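PDB 1N71: aac(6')-Ii from Enterococcus faecium, which acetylates the 6'-amino group of aminoglycoside antibiotics with acetyl-coenzyme A as donor, and so confers resistance to them. Local coordinates for residues L76-S80 with S81-N85; I87-R90 with L91-L95. All coordinates share one frame; numbering follows the deposited sequence.

Interaction 1: residues L76-S80 with S81-N85; sequences LVVES and SRRKN. With COA (coenzyme A), chain E.
The carbonyl oxygen Val78 O is gripped twice by the guanidinium group of Arg83. Arg83 NE donates the firmer bond, 2.9 Å to Val78 O with an N-H...O angle of 151° and the oxygen close to the guanidinium plane; Arg83 NH2 adds a weak one of 3.2 Å to the same atom. The side chain gets there by running extended from CG to NE, antiparallel to the Val78 side chain, with Val78 CG1 3.8 Å from Arg83 CG. The flat group lies between Ser80 CA on one face and C9P of the pantetheine amide of coenzyme A on the other, both displaced toward the rim. The end of strand 70-78 and the loop from it to helix 87-101 form the stretch that in GNAT acetyltransferases wraps round the cofactor's pyrophosphate. A type I beta turn from Glu79 to Arg82 reverses the chain, closed by Arg82 N to Glu79 O at 2.8 Å. The side chains of the turn's first and last residues, Glu79 and Arg82, leave it alongside each other, yet their flat ends are 83° apart. Glu79 OE1 touches Arg82 CG at 3.4 Å and stands above the guanidinium plane, so any attraction is probably of charge alone. Arg82 also has long, weak ion pairs with Asp52 and Glu55. Coenzyme A takes two backbone N-H groups here: Val78 N reaches the pantetheine oxygen O9P at 3.3 Å, and Lys84 N meets the pyrophosphate oxygen O4A at 2.8 Å in an almost straight bond of 173°.

Interaction 2: residues I87-R90 with L91-L95; sequences IGTR and LVNYL. With COA (coenzyme A), chain E.
The N-terminal turns of helix 87-101, with the helix start against the pyrophosphate of coenzyme A, join Ile87-Arg90 to Leu91-Leu95 in the cofactor site of the GNAT fold; the helix connects strands 70-78 and 106-112 in a beta-alpha-beta unit. Four successive i to i+4 backbone bonds tie the segments, from Leu91 N to Ile87 O through Tyr94 N to Arg90 O. At the end where the N-H groups have no helical acceptor, the cofactor supplies one: Gly88 N donates to O5A at 2.8 Å and Thr89 N to O2A at 3.0 Å. The positive end of the helix dipole would be expected to favour the pyrophosphate there. Gly88 has no side chain, and the phosphate lies close against its backbone. Thr89 grips O2A a second time through its hydroxyl, Thr89 OG1 donating to O2A at 2.6 Å; with chi1 at -63° that oxygen lies beside its own backbone N, and both donors converge on one phosphate oxygen.

The side chains divide between two flanks. On the inner one, Ile87 and Leu91 extend together toward the sheet, Ile87 CG2 4.1 Å from Leu91 CD1, and both pack on Ala50 of strand 46-52; Val92 places CG2 3.3 Å from Gly88 O and leans on Ile60. Arg90, on the outer side, has its NH2 hydrogen-bonded to Met1 O. Thr89 and Asn93 also keep a common direction. The methyl turned from the cofactor, Thr89 CG2, lies 3.3 Å from Asn93 ND2, while that amide nitrogen stands 3.1 Å from Thr89 O at an angle too poor for a hydrogen bond.

Overall arrangement
Interactions 1 and 2 follow each other along the chain, from the end of strand 70-78 through the connecting turn into helix 87-101, and bind the same coenzyme A. Residues 76-85 form mainly a surface contact, where an arginine side chain and an irregular backbone embrace the pantetheine arm and the pyrophosphate. Residues 87-95 are partly buried, relying on regular helical bonding and apolar packing on the sheet, with the helix start facing both phosphates of the pyrophosphate. The two meet through packing: Leu76 lies against Leu91 and Val92, Val78 against Ile87, and the Arg82 carbonyl oxygen touches Ile87 CD1.

Interaction 1: residues L76-S80 with S81-N85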
loop_
_atom_site.group_PDB
_atom_site.type_symbol
_atom_site.label_atom_id
_atom_site.label_comp_id
_atom_site.label_asym_id
_atom_site.label_seq_id
_atom_site.Cartn_x
_atom_site.Cartn_y
_atom_site.Cartn_z
ATOM N N LEU A 76 -3.977 -1.579 -14.272
ATOM C CA LEU A 76 -4.127 -2.621 -15.278
ATOM C C LEU A 76 -5.494 -2.388 -15.894
ATOM O O LEU A 76 -6.519 -2.498 -15.219
ATOM C CB LEU A 76 -4.073 -4.029 -14.681
ATOM C CG LEU A 76 -4.382 -5.131 -15.711
ATOM C CD1 LEU A 76 -3.460 -4.992 -16.933
ATOM C CD2 LEU A 76 -4.219 -6.506 -15.075
ATOM N N VAL A 77 -5.508 -2.046 -17.172
ATOM C CA VAL A 77 -6.764 -1.797 -17.850
ATOM C C VAL A 77 -6.704 -2.300 -19.282
ATOM O O VAL A 77 -5.687 -2.159 -19.963
ATOM C CB VAL A 77 -7.102 -0.293 -17.862
ATOM C CG1 VAL A 77 -6.007 0.476 -18.571
ATOM C CG2 VAL A 77 -8.444 -0.063 -18.553
ATOM N N VAL A 78 -7.804 -2.907 -19.710
ATOM C CA VAL A 78 -7.954 -3.436 -21.053
ATOM C C VAL A 78 -9.288 -2.885 -21.551
ATOM O O VAL A 78 -10.275 -2.922 -20.818
ATOM C CB VAL A 78 -8.026 -4.978 -21.039
ATOM C CG1 VAL A 78 -8.329 -5.505 -22.441
ATOM C CG2 VAL A 78 -6.712 -5.554 -20.521
ATOM N N GLU A 79 -9.325 -2.361 -22.774
ATOM C CA GLU A 79 -10.584 -1.831 -23.301
ATOM C C GLU A 79 -11.677 -2.851 -23.031
ATOM O O GLU A 79 -11.513 -4.033 -23.327
ATOM C CB GLU A 79 -10.498 -1.586 -24.807
ATOM C CG GLU A 79 -9.474 -0.561 -25.221
ATOM C CD GLU A 79 -9.611 -0.179 -26.680
ATOM O OE1 GLU A 79 -9.697 -1.090 -27.531
ATOM O OE2 GLU A 79 -9.627 1.033 -26.979
ATOM N N SER A 80 -12.792 -2.391 -22.475
ATOM C CA SER A 80 -13.899 -3.281 -22.149
ATOM C C SER A 80 -14.395 -4.062 -23.358
ATOM O O SER A 80 -15.052 -5.090 -23.209
ATOM C CB SER A 80 -15.060 -2.487 -21.537
ATOM O OG SER A 80 -15.608 -1.578 -22.472
ATOM N N SER A 81 -14.075 -3.577 -24.554
ATOM C CA SER A 81 -14.500 -4.238 -25.778
ATOM C C SER A 81 -13.460 -5.221 -26.317
ATOM O O SER A 81 -13.683 -5.862 -27.341
ATOM C CB SER A 81 -14.831 -3.193 -26.853
ATOM O OG SER A 81 -13.726 -2.341 -27.111
ATOM N N ARG A 82 -12.329 -5.349 -25.627
ATOM C CA ARG A 82 -11.280 -6.259 -26.081
ATOM C C ARG A 82 -10.875 -7.274 -25.018
ATOM O O ARG A 82 -9.856 -7.955 -25.152
ATOM C CB ARG A 82 -10.047 -5.463 -26.506
ATOM C CG ARG A 82 -10.279 -4.480 -27.643
ATOM C CD ARG A 82 -10.835 -5.171 -28.880
ATOM N NE ARG A 82 -10.493 -4.441 -30.097
ATOM C CZ ARG A 82 -9.266 -4.383 -30.607
ATOM N NH1 ARG A 82 -8.267 -5.018 -30.008
ATOM N NH2 ARG A 82 -9.033 -3.683 -31.712
ATOM N N ARG A 83 -11.679 -7.376 -23.967
ATOM C CA ARG A 83 -11.396 -8.294 -22.876
ATOM C C ARG A 83 -11.668 -9.753 -23.217
ATOM O O ARG A 83 -12.279 -10.065 -24.242
ATOM C CB ARG A 83 -12.197 -7.876 -21.640
ATOM C CG ARG A 83 -11.781 -6.509 -21.122
ATOM C CD ARG A 83 -12.689 -5.979 -20.028
ATOM N NE ARG A 83 -12.258 -4.649 -19.605
ATOM C CZ ARG A 83 -12.952 -3.853 -18.798
ATOM N NH1 ARG A 83 -14.125 -4.245 -18.317
ATOM N NH2 ARG A 83 -12.471 -2.661 -18.475
ATOM N N LYS A 84 -11.186 -10.640 -22.350
ATOM C CA LYS A 84 -11.359 -12.076 -22.510
ATOM C C LYS A 84 -10.610 -12.687 -23.693
ATOM O O LYS A 84 -11.046 -13.694 -24.256
ATOM C CB LYS A 84 -12.849 -12.422 -22.603
ATOM C CG LYS A 84 -13.650 -12.057 -21.363
ATOM C CD LYS A 84 -12.979 -12.582 -20.098
ATOM C CE LYS A 84 -13.911 -12.513 -18.894
ATOM N NZ LYS A 84 -14.452 -11.144 -18.663
ATOM N N ASN A 85 -9.493 -12.081 -24.078
ATOM C CA ASN A 85 -8.693 -12.625 -25.172
ATOM C C ASN A 85 -7.198 -12.558 -24.867
ATOM O O ASN A 85 -6.394 -12.229 -25.735
ATOM C CB ASN A 85 -8.971 -11.901 -26.492
ATOM C CG ASN A 85 -8.285 -12.575 -27.680
ATOM O OD1 ASN A 85 -8.154 -11.988 -28.751
ATOM N ND2 ASN A 85 -7.850 -13.818 -27.490
HETATM N N1A COA E . -13.256 -12.988 -13.073
HETATM C C2A COA E . -12.811 -14.253 -13.181
HETATM N N3A COA E . -11.912 -14.743 -14.065
HETATM C C4A COA E . -11.446 -13.755 -14.903
HETATM C C5A COA E . -11.809 -12.428 -14.910
HETATM C C6A COA E . -12.768 -12.028 -13.924
HETATM N N6A COA E . -13.205 -10.776 -13.821
HETATM N N7A COA E . -11.129 -11.734 -15.899
HETATM C C8A COA E . -10.394 -12.646 -16.464
HETATM N N9A COA E . -10.534 -13.900 -15.917
HETATM C C1B COA E . -9.870 -15.152 -16.309
HETATM C C2B COA E . -10.271 -15.636 -17.705
HETATM O O2B COA E . -11.454 -16.439 -17.604
HETATM C C3B COA E . -9.113 -16.508 -18.181
HETATM O O3B COA E . -9.216 -17.782 -17.523
HETATM P P3B COA E . -9.180 -19.160 -18.362
HETATM O O7A COA E . -10.317 -19.039 -19.309
HETATM O O8A COA E . -9.354 -20.205 -17.324
HETATM O O9A COA E . -7.844 -19.160 -19.006
HETATM C C4B COA E . -7.913 -15.762 -17.582
HETATM O O4B COA E . -8.457 -15.051 -16.463
HETATM C C5B COA E . -7.185 -14.820 -18.551
HETATM O O5B COA E . -8.009 -13.689 -18.860
HETATM P P1A COA E . -7.559 -12.565 -19.929
HETATM O O1A COA E . -8.330 -12.768 -21.175
HETATM O O2A COA E . -6.081 -12.503 -19.973
HETATM O O3A COA E . -8.096 -11.242 -19.195
HETATM P P2A COA E . -8.488 -9.830 -19.860
HETATM O O4A COA E . -9.958 -9.769 -20.004
HETATM O O5A COA E . -7.622 -9.554 -21.024
HETATM O O6A COA E . -8.061 -8.820 -18.686
HETATM C CBP COA E . -8.840 -7.750 -16.644
HETATM C CCP COA E . -8.467 -9.058 -17.329
HETATM C CDP COA E . -9.359 -8.078 -15.238
HETATM C CEP COA E . -7.570 -6.855 -16.545
HETATM C CAP COA E . -9.966 -7.039 -17.513
HETATM O OAP COA E . -11.160 -7.824 -17.584
HETATM C C9P COA E . -10.246 -5.591 -17.072
HETATM O O9P COA E . -9.773 -4.642 -17.713
HETATM N N8P COA E . -11.008 -5.440 -15.981
HETATM C C7P COA E . -11.394 -4.164 -15.390
HETATM C C6P COA E . -10.261 -3.508 -14.605
HETATM C C5P COA E . -10.075 -4.083 -13.213
HETATM O O5P COA E . -11.036 -4.188 -12.442
HETATM N N4P COA E . -8.827 -4.453 -12.891
HETATM C C3P COA E . -8.418 -5.028 -11.605
HETATM C C2P COA E . -7.269 -4.257 -10.973
HETATM S S1P COA E . -7.509 -3.935 -9.216
#

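Interaction 2: residues I87-R90 with L91-L95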
loop_
_atom_site.group_PDB
_atom_site.type_symbol
_atom_site.label_atom_id
_atom_site.label_comp_id
_atom_site.label_asym_id
_atom_site.label_seq_id
_atom_site.Cartn_x
_atom_site.Cartn_y
_atom_site.Cartn_z
ATOM N N ILE A 87 -5.284 -10.445 -23.428
ATOM C CA ILE A 87 -4.553 -9.183 -23.406
ATOM C C ILE A 87 -4.031 -8.930 -21.987
ATOM O O ILE A 87 -2.870 -8.575 -21.795
ATOM C CB ILE A 87 -5.452 -8.003 -23.847
ATOM C CG1 ILE A 87 -5.844 -8.170 -25.320
ATOM C CG2 ILE A 87 -4.713 -6.683 -23.648
ATOM C CD1 ILE A 87 -6.863 -7.149 -25.810
ATOM N N GLY A 88 -4.894 -9.126 -20.996
ATOM C CA GLY A 88 -4.482 -8.925 -19.618
ATOM C C GLY A 88 -3.362 -9.869 -19.207
ATOM O O GLY A 88 -2.412 -9.469 -18.529
ATOM N N THR A 89 -3.470 -11.129 -19.612
ATOM C CA THR A 89 -2.460 -12.123 -19.270
ATOM C C THR A 89 -1.115 -11.718 -19.857
ATOM O O THR A 89 -0.089 -11.733 -19.175
ATOM C CB THR A 89 -2.838 -13.515 -19.815
ATOM O OG1 THR A 89 -4.052 -13.959 -19.196
ATOM C CG2 THR A 89 -1.726 -14.518 -19.530
ATOM N N ARG A 90 -1.126 -11.355 -21.132
ATOM C CA ARG A 90 0.100 -10.954 -21.803
ATOM C C ARG A 90 0.714 -9.708 -21.167
ATOM O O ARG A 90 1.939 -9.590 -21.075
ATOM C CB ARG A 90 -0.193 -10.748 -23.291
ATOM C CG ARG A 90 -0.709 -12.033 -23.935
ATOM C CD ARG A 90 -1.246 -11.795 -25.328
ATOM N NE ARG A 90 -0.200 -11.348 -26.232
ATOM C CZ ARG A 90 -0.417 -10.947 -27.478
ATOM N NH1 ARG A 90 -1.652 -10.936 -27.962
ATOM N NH2 ARG A 90 0.603 -10.564 -28.238
ATOM N N LEU A 91 -0.126 -8.783 -20.710
ATOM C CA LEU A 91 0.377 -7.574 -20.063
ATOM C C LEU A 91 1.022 -7.909 -18.719
ATOM O O LEU A 91 2.096 -7.406 -18.392
ATOM C CB LEU A 91 -0.755 -6.559 -19.837
ATOM C CG LEU A 91 -1.278 -5.799 -21.058
ATOM C CD1 LEU A 91 -2.470 -4.930 -20.658
ATOM C CD2 LEU A 91 -0.162 -4.945 -21.643
ATOM N N VAL A 92 0.365 -8.755 -17.935
ATOM C CA VAL A 92 0.909 -9.128 -16.637
ATOM C C VAL A 92 2.228 -9.877 -16.789
ATOM O O VAL A 92 3.193 -9.587 -16.089
ATOM C CB VAL A 92 -0.093 -9.978 -15.848
ATOM C CG1 VAL A 92 0.563 -10.548 -14.597
ATOM C CG2 VAL A 92 -1.286 -9.112 -15.465
ATOM N N ASN A 93 2.276 -10.829 -17.712
ATOM C CA ASN A 93 3.503 -11.585 -17.926
ATOM C C ASN A 93 4.645 -10.694 -18.401
ATOM O O ASN A 93 5.800 -10.904 -18.020
ATOM C CB ASN A 93 3.264 -12.722 -18.924
ATOM C CG ASN A 93 2.399 -13.827 -18.345
ATOM O OD1 ASN A 93 2.547 -14.195 -17.181
ATOM N ND2 ASN A 93 1.507 -14.370 -19.157
ATOM N N TYR A 94 4.333 -9.694 -19.223
ATOM C CA TYR A 94 5.369 -8.792 -19.712
ATOM C C TYR A 94 5.843 -7.923 -18.550
ATOM O O TYR A 94 7.031 -7.655 -18.401
ATOM C CB TYR A 94 4.829 -7.919 -20.849
ATOM C CG TYR A 94 5.899 -7.205 -21.649
ATOM C CD1 TYR A 94 6.518 -6.059 -21.159
ATOM C CD2 TYR A 94 6.293 -7.682 -22.898
ATOM C CE1 TYR A 94 7.504 -5.402 -21.893
ATOM C CE2 TYR A 94 7.280 -7.034 -23.640
ATOM C CZ TYR A 94 7.879 -5.894 -23.131
ATOM O OH TYR A 94 8.850 -5.246 -23.863
ATOM N N LEU A 95 4.906 -7.481 -17.719
ATOM C CA LEU A 95 5.272 -6.665 -16.574
ATOM C C LEU A 95 6.228 -7.455 -15.679
ATOM O O LEU A 95 7.254 -6.939 -15.241
ATOM C CB LEU A 95 4.025 -6.277 -15.773
ATOM C CG LEU A 95 4.308 -5.560 -14.448
ATOM C CD1 LEU A 95 4.917 -4.190 -14.709
ATOM C CD2 LEU A 95 3.018 -5.420 -13.666
HETATM N N1A COA E . -13.256 -12.988 -13.073
HETATM C C2A COA E . -12.811 -14.253 -13.181
HETATM N N3A COA E . -11.912 -14.743 -14.065
HETATM C C4A COA E . -11.446 -13.755 -14.903
HETATM C C5A COA E . -11.809 -12.428 -14.910
HETATM C C6A COA E . -12.768 -12.028 -13.924
HETATM N N6A COA E . -13.205 -10.776 -13.821
HETATM N N7A COA E . -11.129 -11.734 -15.899
HETATM C C8A COA E . -10.394 -12.646 -16.464
HETATM N N9A COA E . -10.534 -13.900 -15.917
HETATM C C1B COA E . -9.870 -15.152 -16.309
HETATM C C2B COA E . -10.271 -15.636 -17.705
HETATM O O2B COA E . -11.454 -16.439 -17.604
HETATM C C3B COA E . -9.113 -16.508 -18.181
HETATM O O3B COA E . -9.216 -17.782 -17.523
HETATM P P3B COA E . -9.180 -19.160 -18.362
HETATM O O7A COA E . -10.317 -19.039 -19.309
HETATM O O8A COA E . -9.354 -20.205 -17.324
HETATM O O9A COA E . -7.844 -19.160 -19.006
HETATM C C4B COA E . -7.913 -15.762 -17.582
HETATM O O4B COA E . -8.457 -15.051 -16.463
HETATM C C5B COA E . -7.185 -14.820 -18.551
HETATM O O5B COA E . -8.009 -13.689 -18.860
HETATM P P1A COA E . -7.559 -12.565 -19.929
HETATM O O1A COA E . -8.330 -12.768 -21.175
HETATM O O2A COA E . -6.081 -12.503 -19.973
HETATM O O3A COA E . -8.096 -11.242 -19.195
HETATM P P2A COA E . -8.488 -9.830 -19.860
HETATM O O4A COA E . -9.958 -9.769 -20.004
HETATM O O5A COA E . -7.622 -9.554 -21.024
HETATM O O6A COA E . -8.061 -8.820 -18.686
HETATM C CBP COA E . -8.840 -7.750 -16.644
HETATM C CCP COA E . -8.467 -9.058 -17.329
HETATM C CDP COA E . -9.359 -8.078 -15.238
HETATM C CEP COA E . -7.570 -6.855 -16.545
HETATM C CAP COA E . -9.966 -7.039 -17.513
HETATM O OAP COA E . -11.160 -7.824 -17.584
HETATM C C9P COA E . -10.246 -5.591 -17.072
HETATM O O9P COA E . -9.773 -4.642 -17.713
HETATM N N8P COA E . -11.008 -5.440 -15.981
HETATM C C7P COA E . -11.394 -4.164 -15.390
HETATM C C6P COA E . -10.261 -3.508 -14.605
HETATM C C5P COA E . -10.075 -4.083 -13.213
HETATM O O5P COA E . -11.036 -4.188 -12.442
HETATM N N4P COA E . -8.827 -4.453 -12.891
HETATM C C3P COA E . -8.418 -5.028 -11.605
HETATM C C2P COA E . -7.269 -4.257 -10.973
HETATM S S1P COA E . -7.509 -3.935 -9.216
#